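Local coordinates for protein prefoldin beta subunit 2 (Thermococcus sp., PDB 3AEI) that probably captures unfolded proteins as part of a prefoldin co-chaperone complex and hands them to a group II chaperonin for folding, at residues L23-M27 against Y73-I77. Residues are numbered along the deposited sequence; the frame is centred on the assembly and turned at random. Where two conformers were deposited one is given.
Sequences LELKM and YKREI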
loop_
_atom_site.group_PDB
_atom_site.type_symbol
_atom_site.label_atom_id
_atom_site.label_comp_id
_atom_site.label_asym_id
_atom_site.label_seq_id
_atom_site.Cartn_x
_atom_site.Cartn_y
_atom_site.Cartn_z
ATOM N N LEU A 23 -11.718 -6.298 -3.645
ATOM C CA LEU A 23 -12.795 -6.174 -2.667
ATOM C C LEU A 23 -13.048 -7.492 -1.954
ATOM O O LEU A 23 -13.260 -7.504 -0.738
ATOM C CB LEU A 23 -14.091 -5.717 -3.361
ATOM C CG LEU A 23 -14.039 -4.389 -4.070
ATOM C CD1 LEU A 23 -15.409 -4.163 -4.710
ATOM C CD2 LEU A 23 -13.707 -3.272 -3.082
ATOM N N GLU A 24 -13.012 -8.626 -2.671
ATOM C CA GLU A 24 -13.253 -9.896 -1.997
ATOM C C GLU A 24 -12.153 -10.163 -0.955
ATOM O O GLU A 24 -12.420 -10.738 0.113
ATOM C CB GLU A 24 -13.298 -11.051 -3.009
ATOM C CG GLU A 24 -14.452 -10.935 -3.938
ATOM C CD GLU A 24 -14.570 -12.091 -4.916
ATOM O OE1 GLU A 24 -13.529 -12.467 -5.496
ATOM O OE2 GLU A 24 -15.707 -12.601 -5.106
ATOM N N LEU A 25 -10.909 -9.761 -1.260
ATOM C CA LEU A 25 -9.840 -9.990 -0.304
ATOM C C LEU A 25 -10.106 -9.249 1.014
ATOM O O LEU A 25 -9.964 -9.806 2.103
ATOM C CB LEU A 25 -8.460 -9.557 -0.877
ATOM C CG LEU A 25 -7.314 -9.560 0.155
ATOM C CD1 LEU A 25 -7.022 -10.970 0.680
ATOM C CD2 LEU A 25 -6.101 -8.962 -0.501
ATOM N N LYS A 26 -10.484 -7.992 0.891
ATOM C CA LYS A 26 -10.726 -7.189 2.079
ATOM C C LYS A 26 -11.929 -7.760 2.790
ATOM O O LYS A 26 -11.948 -7.845 4.008
ATOM C CB LYS A 26 -10.974 -5.733 1.699
ATOM C CG LYS A 26 -9.762 -5.013 1.136
ATOM C CD LYS A 26 -10.190 -3.583 0.819
ATOM C CE LYS A 26 -9.110 -2.829 0.084
ATOM N NZ LYS A 26 -9.076 -3.198 -1.357
ATOM N N MET A 27 -12.924 -8.181 2.035
ATOM C CA MET A 27 -14.106 -8.718 2.681
ATOM C C MET A 27 -13.789 -9.997 3.487
ATOM O O MET A 27 -14.216 -10.143 4.651
ATOM C CB MET A 27 -15.218 -8.965 1.643
ATOM C CG MET A 27 -16.515 -9.414 2.295
ATOM S SD MET A 27 -17.737 -9.643 0.999
ATOM C CE MET A 27 -17.243 -11.210 0.353
ATOM N N TYR A 73 -19.142 -4.223 0.587
ATOM C CA TYR A 73 -18.353 -5.020 -0.356
ATOM C C TYR A 73 -19.210 -6.046 -1.110
ATOM O O TYR A 73 -19.065 -6.198 -2.319
ATOM C CB TYR A 73 -17.184 -5.733 0.343
ATOM C CG TYR A 73 -16.121 -4.822 0.914
ATOM C CD1 TYR A 73 -15.606 -3.774 0.168
ATOM C CD2 TYR A 73 -15.569 -5.070 2.172
ATOM C CE1 TYR A 73 -14.556 -2.996 0.646
ATOM C CE2 TYR A 73 -14.519 -4.291 2.662
ATOM C CZ TYR A 73 -14.019 -3.265 1.890
ATOM O OH TYR A 73 -12.950 -2.521 2.332
ATOM N N LYS A 74 -20.097 -6.744 -0.416
ATOM C CA LYS A 74 -20.940 -7.734 -1.086
ATOM C C LYS A 74 -21.700 -7.099 -2.247
ATOM O O LYS A 74 -21.782 -7.673 -3.325
ATOM C CB LYS A 74 -21.938 -8.361 -0.122
ATOM C CG LYS A 74 -21.424 -9.597 0.579
ATOM C CD LYS A 74 -22.524 -10.287 1.360
ATOM C CE LYS A 74 -23.740 -10.518 0.480
ATOM N NZ LYS A 74 -24.740 -11.424 1.107
ATOM N N ARG A 75 -22.256 -5.913 -2.012
ATOM C CA ARG A 75 -23.006 -5.192 -3.031
ATOM C C ARG A 75 -22.127 -4.807 -4.222
ATOM O O ARG A 75 -22.502 -4.992 -5.378
ATOM C CB ARG A 75 -23.626 -3.936 -2.413
ATOM C CG ARG A 75 -24.498 -3.124 -3.360
ATOM C CD ARG A 75 -25.182 -1.992 -2.608
ATOM N NE ARG A 75 -25.951 -2.485 -1.467
ATOM C CZ ARG A 75 -27.005 -3.286 -1.566
ATOM N NH1 ARG A 75 -27.637 -3.684 -0.474
ATOM N NH2 ARG A 75 -27.433 -3.687 -2.755
ATOM N N GLU A 76 -20.953 -4.254 -3.936
ATOM C CA GLU A 76 -20.045 -3.843 -4.998
ATOM C C GLU A 76 -19.571 -5.063 -5.791
ATOM O O GLU A 76 -19.503 -5.010 -7.024
ATOM C CB GLU A 76 -18.869 -3.066 -4.399
ATOM C CG GLU A 76 -19.299 -1.721 -3.864
ATOM C CD GLU A 76 -18.236 -0.998 -3.059
ATOM O OE1 GLU A 76 -17.313 -1.663 -2.531
ATOM O OE2 GLU A 76 -18.348 0.246 -2.943
ATOM N N ILE A 77 -19.300 -6.158 -5.089
ATOM C CA ILE A 77 -18.844 -7.398 -5.713
ATOM C C ILE A 77 -19.960 -7.988 -6.580
ATOM O O ILE A 77 -19.709 -8.449 -7.695
ATOM C CB ILE A 77 -18.414 -8.428 -4.645
ATOM C CG1 ILE A 77 -17.096 -7.950 -3.981
ATOM C CG2 ILE A 77 -18.330 -9.838 -5.268
ATOM C CD1 ILE A 77 -16.772 -8.607 -2.625
#
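Tyr73 reaches from helix 59-93 across to helix 2-37, where Leu23 O sits over one face of its ring, offset toward the rim, while Met27 CB and Lys26 CB approach obliquely. Its CB starts against Met27, 4.0 Å from both CB and SD. Further out the two sides of the ring part company: CD1 and CE1 lie beside Leu23 CD2, each at 3.8 Å, whereas CD2 packs 3.9 Å from Met27 CB and CE2 approaches Lys26 CB. At the tip, OH rests 3.3 Å from Lys26 CD, in a lysine chain that crosses the tyrosine at about a right angle. A long aromatic residue suits this place, since its ring spans from Leu23 to Met27 and its hydroxyl lies against the lysine's aliphatic chain. Trimming the residue to an alanine would probably open a gap between Leu23 and Met27 and leave the Lys26 methylenes without their aromatic support.

One turn on, buried Ile77 does mostly apolar work. Its longer branch, extended at chi2 (162°), brings CD1 3.5 Å from Glu24 CG and 3.9 Å from Met27 SD. The glutamate contributes its methylenes here and sends its carboxylate to a salt bridge with Arg20. Leu23 CB meets Ile77 CG1, and the leucine's fork sends one methyl to Tyr73 and the other, CD1, 3.6 Å from Glu76 CB. Met27, flexible and unbranched, touches Lys74 CG and Ile77 CD1 with its sulfur.

No hydrogen bond joins segments 23-27 and 73-77; packed mainly through apolar groups, they run antiparallel at 158°, their axes 9.7 Å apart at closest approach, as in the two-helix antiparallel coiled coil of a prefoldin beta subunit.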